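Local coordinates for protein beta-mannosidase (Hypocrea lixii, PDB 4UOJ) that probably hydrolyses beta-mannosidic bonds, releasing terminal mannose from beta-mannosides, as a glycoside hydrolase of family 2, at residues G564-D569 and V588-N593; F689-S694 and W756-L761; N325-V330 and I339-R344; S228-I233 and V472-H477. All coordinates share one frame; numbering follows the deposited sequence.

In the fold
Contact 1 lies where two strands of the probable catalytic barrel begin; the active site of such barrels is at the opposite, C-terminal strand ends. Contact 2 joins the last turns of helix 664-692 to the following beta domain; it touches contact 1 through Ala592 CB and Tyr690 CE2, 3.8 Å apart, their centres about 15 Å apart. About 43 Å from contact 1, centre to centre, contact 3 is a hairpin nested inside the loop that contact 4 closes. Contacts 3 and 4, centres about 12 Å apart, meet where Ser342 OG lies 2.6 Å from Thr231 OG1, probably hydrogen-bonded, and a cadmium ion bound by His477 lies beside both. Contact 4 sets this beta sandwich against the barrel.

Contact 1 of 4, residues G564-D569 and V588-N593; sequences GHIYGD and VGRFAN. With NA (sodium ion), chain B.
Two neighbouring strands of what is probably the catalytic barrel are approached here by their leading loops, and Arg590 ties 588-593 to 564-569. Its backbone N donates to Gly568 O at 3.2 Å. The side chain turns at chi2 (-70°) and runs back along the other segment, CB and CG passing the same carbonyl oxygen, until the guanidinium reaches Ile566 O. There NH2 makes the main bond, 2.7 Å to Ile566 O, tilted from the carbonyl plane; NE adds a weak one to that oxygen. Ile566 lies over one face of the guanidinium, CG2 3.5 Å from NE, and CD1 extends to Val588 CG1 at 3.9 Å. Bonds from NH1 to Glu698 O and from NH2 to Thr368 O further fix the group's rotation, so three backbone carbonyls hold it. Further on, Asp569 CA makes a C-H...O contact of 3.1 Å with Phe591 O, while the Phe591 ring turns away to meet Trp373. At the other end His565 points away from 588-593, its NE2 2.9 Å from a sodium ion. Parallel neighbours such as strands 569-572 and 591-595 are typical of the (beta/alpha)8 barrel of family 2 glycoside hydrolases.

Contact 2 of 4, residues F689-S694 and W756-L761; sequences FYRRGS and WVTSDL
Arg692, in the last turns of helix 664-692, reaches across to Trp756 and Thr758. Its CB lies 4.1 Å from Thr758 OG1, which is bonded to Thr800 OG1. CG, anti to the backbone N (chi1 -171°), heads for the indole and meets CE3 of Trp756 at 3.8 Å. CD sits over the six-membered ring as a CH-pi contact. NE hangs over the middle of the indole, and CZ makes a cation-pi contact 4.2 Å from the centroid of the five-membered ring; Phe745 offers the charge a second ring. The guanidinium plane stands 65° from the indole, one edge turned to the face. NH2 comes to 3.4 Å from Trp756 NE1, but both are donors; NE1 is bonded to Glu754. Replacing Trp756 with an alanine would probably leave the Arg692 charge with one aromatic neighbour fewer and its chain freer to turn. Nearby, Thr758 CG2 packs on Arg691 O, and a water donates to Ser694 OG and Ser759 O. Arg691 NH2 is 4.1 Å from Asp760 OD2, which lies well out of the guanidinium plane; Arg691 NH1 bonds to Glu738 O, and Asp760 to Lys385 and His739. Helix and beta domain are thus joined by dispersion and electrostatics more than by directed bonds.

Contact 3 of 4, residues N325-V330 and I339-R344; sequences NITVSV and ILVSQR. With NAG (2-acetamido-2-deoxy-beta-D-glucopyranose), chain S.
Backbone hydrogen bonds come first, joining Ile326 with Arg344, Val328 with Ser342 and Val330 with Leu340 as hydrogen-bonded pairs of an antiparallel beta hairpin at the edge of a sheet in the immunoglobulin-like domain. Most are short and straight: Val330 N to Leu340 O is 2.8 Å at 173°, and Val328 N to Ser342 O is also 2.8 Å. At the turn end Val330 O takes a bond from Ile339 N at 2.8 Å and a weak one from Leu340 N, a classic beta bulge. Between these pairs, CA-H...O contacts fill in, as from Gln343 CA to Ile326 O at 3.3 Å.

Side-chain contacts divide between the two faces. Val330 CB meets Leu340 CB on the face carrying Ile326, Val328 and Ser342, which packs against strand 252-261; Ser342 OG is bonded to Thr231. On the other face Thr327 CG2, anti to its amide nitrogen, rests on Val341 CG1 at 3.7 Å, and Thr327 OG1 lies beside Gln343 CG.

The sugar contacts sit at the open end of the hairpin. Asn325, first residue of the N-glycosylation sequon Asn325-Ile326-Thr327, is covalently joined through ND2 to C1 of an N-acetylglucosamine. From the neighbouring strand Gln343 NE2 gives a 3.1 Å bond to the sugar's ring oxygen O5 and a weak one to O6. With the glycan bonded to one strand and steadied by an amide from the next, its first sugar should be limited in its swing.

Contact 4 of 4, residues S228-I233 and V472-H477; sequences SLNTDI and VRRLNH. With MAN (alpha-D-mannopyranose), chain F.
Strand 227-237 runs past the C-terminal turn of helix 458-475 so closely that the CA atoms of Asp232 and Arg473 are 4.6 Å apart, with Thr231 O and Arg473 O, both acceptors, facing at 3.1 Å. A water accepts from Ile233 N and His477 N and lies 2.8 Å from Arg473 O as a donor. Asn476 supplies the direct bond, ND2 to Ile233 O at 3.0 Å, with Asp234 as second acceptor and Ser529 on its OD1. The Arg473 chain bends at chi3 (74°), setting its guanidinium between Asp232 CB over one face and C6 of a bound mannose over the opposite face. Asp232 OD2 is 3.8 Å from Arg473 NH1, a long salt bridge of charges only, since the oxygen is well out of the guanidinium plane; NE pairs with Asp259, NH1 and NH2 with Asn528 and Ser257. With a leucine in place of Arg473, Asp232 and Asp259 would probably lose their shared positive partner. Asn230 OD1 meets Arg474 CA at 3.2 Å while ND2 bonds to Tyr470 O. Ile233 CB packs on His477 CB; His477 ND1 bonds to Arg345 O and NE2 binds cadmium. This is an interdomain interface, the edge strand of an immunoglobulin-like beta-sandwich against a helix of the probable catalytic barrel.

Contact 1 of 4, residues G564-D569 and V588-N593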
# COMPACT_ATOMS: atom_id res chain seq x y z
N GLY A 564 8.13 -30.98 5.14
CA GLY A 564 6.82 -31.03 5.79
C GLY A 564 6.49 -29.79 6.60
O GLY A 564 5.31 -29.49 6.82
N HIS A 565 7.53 -29.06 7.03
CA HIS A 565 7.40 -27.83 7.81
C HIS A 565 7.06 -26.65 6.91
O HIS A 565 7.47 -26.60 5.76
CB HIS A 565 8.68 -27.53 8.57
CG HIS A 565 9.03 -28.52 9.64
ND1 HIS A 565 9.57 -28.13 10.84
CD2 HIS A 565 8.93 -29.87 9.66
CE1 HIS A 565 9.78 -29.22 11.55
NE2 HIS A 565 9.40 -30.29 10.88
N ILE A 566 6.30 -25.69 7.45
CA ILE A 566 5.85 -24.50 6.73
C ILE A 566 6.52 -23.25 7.31
O ILE A 566 6.54 -23.05 8.52
CB ILE A 566 4.31 -24.42 6.72
CG1 ILE A 566 3.72 -25.64 5.97
CG2 ILE A 566 3.82 -23.08 6.11
CD1 ILE A 566 2.24 -25.93 6.24
N TYR A 567 7.08 -22.42 6.42
CA TYR A 567 7.78 -21.20 6.79
C TYR A 567 7.36 -20.03 5.90
O TYR A 567 7.10 -20.19 4.71
CB TYR A 567 9.30 -21.37 6.65
CG TYR A 567 9.88 -22.64 7.22
CD1 TYR A 567 9.98 -23.79 6.46
CD2 TYR A 567 10.36 -22.68 8.52
CE1 TYR A 567 10.54 -24.96 6.99
CE2 TYR A 567 10.93 -23.84 9.05
CZ TYR A 567 11.03 -24.98 8.28
OH TYR A 567 11.59 -26.12 8.80
N GLY A 568 7.34 -18.85 6.51
CA GLY A 568 7.11 -17.57 5.84
C GLY A 568 5.79 -17.28 5.17
O GLY A 568 4.80 -18.00 5.34
N ASP A 569 5.78 -16.17 4.44
CA ASP A 569 4.63 -15.69 3.69
C ASP A 569 4.73 -16.16 2.25
O ASP A 569 5.77 -16.66 1.83
CB ASP A 569 4.49 -14.15 3.80
CG ASP A 569 5.69 -13.34 3.32
OD1 ASP A 569 6.77 -13.93 3.09
OD2 ASP A 569 5.56 -12.10 3.20
N VAL A 588 0.83 -23.20 0.01
CA VAL A 588 0.44 -23.43 1.40
C VAL A 588 1.46 -22.72 2.27
O VAL A 588 2.62 -23.12 2.31
CB VAL A 588 0.30 -24.92 1.74
CG1 VAL A 588 -0.09 -25.11 3.20
CG2 VAL A 588 -0.73 -25.59 0.84
N GLY A 589 1.04 -21.62 2.89
CA GLY A 589 1.90 -20.79 3.73
C GLY A 589 1.20 -20.22 4.93
O GLY A 589 0.06 -20.56 5.22
N ARG A 590 1.94 -19.43 5.68
CA ARG A 590 1.43 -18.68 6.82
C ARG A 590 0.61 -17.44 6.53
O ARG A 590 -0.23 -17.07 7.29
CB ARG A 590 2.57 -18.35 7.78
CG ARG A 590 3.47 -19.50 8.10
CD ARG A 590 2.82 -20.56 8.95
NE ARG A 590 3.80 -21.56 9.31
CZ ARG A 590 3.53 -22.67 9.95
NH1 ARG A 590 2.30 -22.96 10.32
NH2 ARG A 590 4.50 -23.51 10.20
N PHE A 591 0.96 -16.76 5.46
CA PHE A 591 0.44 -15.45 5.13
C PHE A 591 0.63 -15.26 3.65
O PHE A 591 1.61 -15.71 3.11
CB PHE A 591 1.30 -14.44 5.84
CG PHE A 591 0.69 -13.10 6.00
CD1 PHE A 591 0.73 -12.19 4.99
CD2 PHE A 591 0.19 -12.73 7.20
CE1 PHE A 591 0.21 -10.95 5.13
CE2 PHE A 591 -0.34 -11.48 7.37
CZ PHE A 591 -0.32 -10.58 6.33
N ALA A 592 -0.28 -14.58 2.99
CA ALA A 592 -0.10 -14.25 1.59
C ALA A 592 0.06 -12.76 1.43
O ALA A 592 -0.90 -12.03 1.53
CB ALA A 592 -1.26 -14.74 0.79
N ASN A 593 1.26 -12.34 1.13
CA ASN A 593 1.59 -10.90 1.04
C ASN A 593 1.52 -10.33 -0.37
O ASN A 593 1.48 -9.10 -0.53
CB ASN A 593 2.98 -10.64 1.65
CG ASN A 593 4.14 -10.96 0.74
OD1 ASN A 593 4.27 -12.08 0.22
ND2 ASN A 593 5.04 -9.99 0.57
NA NA B . 8.33 -32.75 12.03

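Contact 2 of 4, residues F689-S694 and W756-L761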
# COMPACT_ATOMS: atom_id res chain seq x y z
N PHE A 689 -9.30 -19.51 -0.36
CA PHE A 689 -8.35 -20.58 -0.09
C PHE A 689 -7.42 -20.19 1.06
O PHE A 689 -7.21 -20.99 1.98
CB PHE A 689 -7.55 -20.94 -1.38
CG PHE A 689 -6.35 -21.83 -1.15
CD1 PHE A 689 -6.49 -23.21 -1.15
CD2 PHE A 689 -5.09 -21.29 -0.92
CE1 PHE A 689 -5.38 -24.03 -0.92
CE2 PHE A 689 -4.00 -22.10 -0.67
CZ PHE A 689 -4.14 -23.47 -0.69
N TYR A 690 -6.84 -18.97 1.00
CA TYR A 690 -5.96 -18.44 2.05
C TYR A 690 -6.72 -18.30 3.37
O TYR A 690 -6.20 -18.70 4.40
CB TYR A 690 -5.33 -17.07 1.66
CG TYR A 690 -4.45 -17.09 0.41
CD1 TYR A 690 -3.48 -18.08 0.24
CD2 TYR A 690 -4.54 -16.09 -0.56
CE1 TYR A 690 -2.67 -18.10 -0.89
CE2 TYR A 690 -3.74 -16.10 -1.70
CZ TYR A 690 -2.80 -17.09 -1.86
OH TYR A 690 -1.98 -17.10 -2.98
N ARG A 691 -7.93 -17.73 3.32
CA ARG A 691 -8.77 -17.54 4.50
C ARG A 691 -9.15 -18.85 5.17
O ARG A 691 -9.04 -18.97 6.37
CB ARG A 691 -10.01 -16.70 4.19
CG ARG A 691 -9.68 -15.22 3.99
CD ARG A 691 -10.94 -14.37 4.01
NE ARG A 691 -11.53 -14.35 5.34
CZ ARG A 691 -12.62 -13.68 5.66
NH1 ARG A 691 -13.28 -12.97 4.75
NH2 ARG A 691 -13.06 -13.71 6.92
N ARG A 692 -9.53 -19.85 4.37
CA ARG A 692 -9.87 -21.20 4.86
C ARG A 692 -8.66 -21.85 5.59
O ARG A 692 -8.84 -22.61 6.54
CB ARG A 692 -10.36 -22.05 3.70
CG ARG A 692 -10.96 -23.41 4.04
CD ARG A 692 -10.19 -24.45 3.29
NE ARG A 692 -10.98 -25.16 2.29
CZ ARG A 692 -10.48 -25.71 1.19
NH1 ARG A 692 -9.20 -25.57 0.89
NH2 ARG A 692 -11.27 -26.38 0.36
N GLY A 693 -7.45 -21.50 5.17
CA GLY A 693 -6.19 -21.97 5.76
C GLY A 693 -6.01 -21.63 7.23
O GLY A 693 -5.21 -22.28 7.91
N SER A 694 -6.76 -20.64 7.74
CA SER A 694 -6.74 -20.21 9.14
C SER A 694 -7.08 -21.36 10.10
O SER A 694 -6.53 -21.43 11.19
CB SER A 694 -7.67 -19.01 9.36
OG SER A 694 -9.02 -19.28 9.04
N TRP A 756 -17.48 -24.26 2.46
CA TRP A 756 -16.90 -24.00 3.77
C TRP A 756 -17.34 -22.63 4.28
O TRP A 756 -17.51 -21.71 3.47
CB TRP A 756 -15.37 -24.02 3.68
CG TRP A 756 -14.76 -25.36 3.36
CD1 TRP A 756 -14.81 -26.01 2.17
CD2 TRP A 756 -13.88 -26.12 4.20
NE1 TRP A 756 -14.06 -27.16 2.23
CE2 TRP A 756 -13.49 -27.26 3.48
CE3 TRP A 756 -13.41 -25.96 5.52
CZ2 TRP A 756 -12.66 -28.25 4.02
CZ3 TRP A 756 -12.59 -26.94 6.05
CH2 TRP A 756 -12.22 -28.07 5.31
N VAL A 757 -17.46 -22.50 5.61
CA VAL A 757 -17.76 -21.23 6.25
C VAL A 757 -16.51 -20.79 7.02
O VAL A 757 -16.00 -21.55 7.86
CB VAL A 757 -19.03 -21.27 7.13
CG1 VAL A 757 -19.19 -19.99 7.96
CG2 VAL A 757 -20.28 -21.51 6.28
N THR A 758 -16.02 -19.58 6.73
CA THR A 758 -14.82 -19.02 7.34
C THR A 758 -15.15 -17.70 8.03
O THR A 758 -15.80 -16.83 7.46
CB THR A 758 -13.71 -18.87 6.28
OG1 THR A 758 -13.44 -20.15 5.70
CG2 THR A 758 -12.43 -18.29 6.83
N SER A 759 -14.70 -17.58 9.27
CA SER A 759 -14.91 -16.41 10.08
C SER A 759 -13.61 -15.86 10.63
O SER A 759 -12.79 -16.60 11.07
CB SER A 759 -15.85 -16.73 11.22
OG SER A 759 -16.02 -15.63 12.05
N ASP A 760 -13.45 -14.55 10.59
CA ASP A 760 -12.33 -13.90 11.22
C ASP A 760 -12.59 -13.27 12.59
O ASP A 760 -11.74 -12.60 13.12
CB ASP A 760 -11.64 -12.95 10.25
CG ASP A 760 -12.35 -11.63 10.08
OD1 ASP A 760 -13.47 -11.44 10.55
OD2 ASP A 760 -11.76 -10.76 9.44
N LEU A 761 -13.76 -13.52 13.14
CA LEU A 761 -14.13 -13.03 14.46
C LEU A 761 -13.37 -13.70 15.60
O LEU A 761 -12.91 -14.80 15.48
CB LEU A 761 -15.63 -13.18 14.65
CG LEU A 761 -16.55 -12.45 13.68
CD1 LEU A 761 -17.95 -12.86 14.01
CD2 LEU A 761 -16.40 -10.94 13.75
O HOH W 1 -10.48 -17.05 9.61

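Contact 3 of 4, residues N325-V330 and I339-R344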
# COMPACT_ATOMS: atom_id res chain seq x y z
N ASN A 325 -3.26 13.33 21.84
CA ASN A 325 -2.35 14.40 21.42
C ASN A 325 -1.32 14.65 22.51
O ASN A 325 -1.66 15.11 23.60
CB ASN A 325 -3.12 15.69 21.11
CG ASN A 325 -3.65 15.73 19.69
OD1 ASN A 325 -3.84 14.70 19.05
ND2 ASN A 325 -3.90 16.92 19.20
N ILE A 326 -0.07 14.36 22.20
CA ILE A 326 1.04 14.55 23.14
C ILE A 326 1.83 15.81 22.77
O ILE A 326 2.27 15.96 21.63
CB ILE A 326 1.94 13.29 23.32
CG1 ILE A 326 3.09 13.56 24.32
CG2 ILE A 326 2.48 12.78 21.98
CD1 ILE A 326 3.88 12.35 24.79
N THR A 327 1.99 16.71 23.74
CA THR A 327 2.75 17.94 23.55
C THR A 327 3.92 17.88 24.50
O THR A 327 3.72 17.84 25.71
CB THR A 327 1.84 19.18 23.71
OG1 THR A 327 0.70 19.04 22.86
CG2 THR A 327 2.56 20.48 23.36
N VAL A 328 5.14 17.83 23.95
CA VAL A 328 6.38 17.76 24.71
C VAL A 328 6.97 19.15 24.77
O VAL A 328 7.17 19.77 23.72
CB VAL A 328 7.39 16.74 24.14
CG1 VAL A 328 8.55 16.53 25.09
CG2 VAL A 328 6.71 15.41 23.82
N SER A 329 7.22 19.65 25.99
CA SER A 329 7.79 20.99 26.23
C SER A 329 9.17 20.89 26.86
O SER A 329 9.34 20.23 27.88
CB SER A 329 6.87 21.83 27.10
OG SER A 329 5.71 22.21 26.40
N VAL A 330 10.16 21.52 26.23
CA VAL A 330 11.54 21.54 26.72
C VAL A 330 11.88 22.91 27.30
O VAL A 330 11.87 23.92 26.59
CB VAL A 330 12.57 21.07 25.66
CG1 VAL A 330 13.96 20.92 26.28
CG2 VAL A 330 12.14 19.75 25.04
N ILE A 339 11.49 26.55 25.57
CA ILE A 339 12.13 26.99 24.36
C ILE A 339 11.95 26.08 23.14
O ILE A 339 12.26 26.47 22.03
CB ILE A 339 13.62 27.32 24.60
CG1 ILE A 339 14.38 26.12 25.14
CG2 ILE A 339 13.74 28.48 25.58
CD1 ILE A 339 15.83 26.16 24.77
N LEU A 340 11.48 24.86 23.38
CA LEU A 340 11.15 23.91 22.34
C LEU A 340 9.85 23.23 22.67
O LEU A 340 9.67 22.73 23.75
CB LEU A 340 12.24 22.86 22.21
CG LEU A 340 12.19 21.84 21.07
CD1 LEU A 340 12.09 22.52 19.71
CD2 LEU A 340 13.39 20.94 21.15
N VAL A 341 8.95 23.20 21.71
CA VAL A 341 7.64 22.57 21.87
C VAL A 341 7.34 21.72 20.64
O VAL A 341 7.41 22.21 19.51
CB VAL A 341 6.52 23.62 22.13
CG1 VAL A 341 5.16 22.96 22.31
CG2 VAL A 341 6.84 24.49 23.35
N SER A 342 7.05 20.43 20.84
CA SER A 342 6.68 19.52 19.74
C SER A 342 5.39 18.75 20.03
O SER A 342 5.21 18.24 21.14
CB SER A 342 7.81 18.54 19.43
OG SER A 342 7.49 17.78 18.27
N GLN A 343 4.53 18.65 19.03
CA GLN A 343 3.28 17.93 19.16
C GLN A 343 3.10 16.80 18.15
O GLN A 343 3.37 16.94 16.99
CB GLN A 343 2.11 18.88 19.04
CG GLN A 343 0.87 18.28 19.64
CD GLN A 343 -0.31 18.31 18.72
OE1 GLN A 343 -1.04 19.30 18.67
NE2 GLN A 343 -0.54 17.20 18.01
N ARG A 344 2.59 15.69 18.62
CA ARG A 344 2.29 14.52 17.79
C ARG A 344 1.00 13.86 18.26
O ARG A 344 0.67 13.93 19.43
CB ARG A 344 3.43 13.48 17.81
CG ARG A 344 4.74 13.91 17.15
CD ARG A 344 4.63 14.13 15.65
NE ARG A 344 5.91 14.49 15.03
CZ ARG A 344 6.37 15.73 14.92
NH1 ARG A 344 5.69 16.74 15.43
NH2 ARG A 344 7.53 15.98 14.33
C1 NAG S . -4.65 17.00 18.03
C2 NAG S . -5.64 18.13 17.80
C3 NAG S . -6.07 18.17 16.34
C4 NAG S . -4.85 18.16 15.42
C5 NAG S . -3.91 17.02 15.76
C6 NAG S . -2.66 17.09 14.88
C7 NAG S . -6.86 18.43 19.87
C8 NAG S . -8.14 18.20 20.62
N2 NAG S . -6.82 17.93 18.62
O3 NAG S . -6.86 19.36 16.14
O4 NAG S . -5.30 18.02 14.06
O5 NAG S . -3.53 17.15 17.14
O6 NAG S . -1.80 15.99 15.22
O7 NAG S . -5.90 19.04 20.38

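Contact 4 of 4, residues S228-I233 and V472-H477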
# COMPACT_ATOMS: atom_id res chain seq x y z
N SER A 228 12.07 22.74 15.89
CA SER A 228 11.84 21.30 15.87
C SER A 228 12.04 20.72 14.48
O SER A 228 11.31 21.06 13.54
CB SER A 228 10.43 21.00 16.39
OG SER A 228 10.12 19.63 16.27
N LEU A 229 13.05 19.85 14.35
CA LEU A 229 13.36 19.17 13.10
C LEU A 229 12.54 17.90 12.95
O LEU A 229 11.89 17.67 11.93
CB LEU A 229 14.85 18.78 13.04
CG LEU A 229 15.87 19.83 12.63
CD1 LEU A 229 17.26 19.29 12.86
CD2 LEU A 229 15.72 20.22 11.17
N ASN A 230 12.60 17.05 13.97
CA ASN A 230 11.97 15.73 13.97
C ASN A 230 11.70 15.30 15.40
O ASN A 230 12.44 15.67 16.32
CB ASN A 230 12.88 14.71 13.25
CG ASN A 230 12.19 13.44 12.82
OD1 ASN A 230 10.97 13.34 12.81
ND2 ASN A 230 12.98 12.45 12.45
N THR A 231 10.61 14.57 15.62
CA THR A 231 10.28 14.08 16.93
C THR A 231 9.98 12.61 16.89
O THR A 231 9.19 12.17 16.11
CB THR A 231 9.10 14.85 17.49
OG1 THR A 231 9.47 16.21 17.65
CG2 THR A 231 8.75 14.31 18.83
N ASP A 232 10.60 11.84 17.74
CA ASP A 232 10.36 10.41 17.84
C ASP A 232 9.62 10.10 19.11
O ASP A 232 10.17 10.26 20.16
CB ASP A 232 11.69 9.68 17.84
CG ASP A 232 11.54 8.18 17.83
OD1 ASP A 232 10.56 7.65 18.33
OD2 ASP A 232 12.44 7.51 17.33
N ILE A 233 8.40 9.62 19.03
CA ILE A 233 7.65 9.24 20.20
C ILE A 233 7.60 7.74 20.16
O ILE A 233 7.27 7.20 19.15
CB ILE A 233 6.23 9.82 20.21
CG1 ILE A 233 6.25 11.34 20.09
CG2 ILE A 233 5.48 9.40 21.45
CD1 ILE A 233 6.92 12.05 21.23
N VAL A 472 12.52 6.36 10.50
CA VAL A 472 12.12 5.55 11.65
C VAL A 472 11.72 6.49 12.79
O VAL A 472 10.68 6.29 13.41
CB VAL A 472 13.22 4.54 12.05
CG1 VAL A 472 13.03 4.02 13.47
CG2 VAL A 472 13.29 3.38 11.06
N ARG A 473 12.50 7.55 13.01
CA ARG A 473 12.21 8.54 14.04
C ARG A 473 10.97 9.35 13.73
O ARG A 473 10.15 9.58 14.61
CB ARG A 473 13.42 9.47 14.26
CG ARG A 473 14.55 8.78 15.00
CD ARG A 473 15.77 9.66 15.14
NE ARG A 473 15.63 10.74 16.13
CZ ARG A 473 15.65 10.58 17.45
NH1 ARG A 473 15.73 9.37 17.97
NH2 ARG A 473 15.53 11.63 18.24
N ARG A 474 10.82 9.74 12.46
CA ARG A 474 9.67 10.51 11.97
C ARG A 474 8.35 9.77 12.11
O ARG A 474 7.37 10.35 12.57
CB ARG A 474 9.89 10.91 10.49
CG ARG A 474 8.81 11.81 9.89
CD ARG A 474 9.15 12.22 8.45
NE ARG A 474 9.28 11.07 7.56
CZ ARG A 474 8.29 10.52 6.88
NH1 ARG A 474 7.06 11.02 6.96
NH2 ARG A 474 8.51 9.47 6.10
N LEU A 475 8.33 8.49 11.69
CA LEU A 475 7.12 7.68 11.62
C LEU A 475 6.73 6.85 12.86
O LEU A 475 5.60 6.39 12.93
CB LEU A 475 7.15 6.79 10.37
CG LEU A 475 7.23 7.55 9.04
CD1 LEU A 475 7.62 6.63 7.90
CD2 LEU A 475 5.94 8.32 8.74
N ASN A 476 7.65 6.68 13.82
CA ASN A 476 7.42 5.85 15.01
C ASN A 476 6.16 6.16 15.83
O ASN A 476 5.57 5.23 16.37
CB ASN A 476 8.64 5.82 15.91
CG ASN A 476 8.71 4.56 16.73
OD1 ASN A 476 8.90 3.47 16.21
ND2 ASN A 476 8.54 4.70 18.02
N HIS A 477 5.76 7.43 15.92
CA HIS A 477 4.59 7.86 16.70
C HIS A 477 3.25 7.35 16.18
O HIS A 477 2.29 7.28 16.95
CB HIS A 477 4.59 9.39 16.90
CG HIS A 477 4.25 10.16 15.68
ND1 HIS A 477 2.96 10.57 15.42
CD2 HIS A 477 5.03 10.58 14.67
CE1 HIS A 477 2.98 11.24 14.28
NE2 HIS A 477 4.21 11.25 13.79
C1 MAN F . 22.35 10.60 15.22
C2 MAN F . 22.96 12.00 15.07
C3 MAN F . 22.71 12.79 16.34
C4 MAN F . 21.23 12.81 16.71
C5 MAN F . 20.60 11.41 16.67
C6 MAN F . 19.08 11.46 16.68
O2 MAN F . 22.36 12.66 13.97
O3 MAN F . 23.17 14.13 16.19
O4 MAN F . 21.10 13.32 18.03
O5 MAN F . 20.95 10.70 15.49
O6 MAN F . 18.54 12.06 15.49
O HOH W 2 7.57 12.96 13.22
O HOH W 3 7.68 9.56 15.92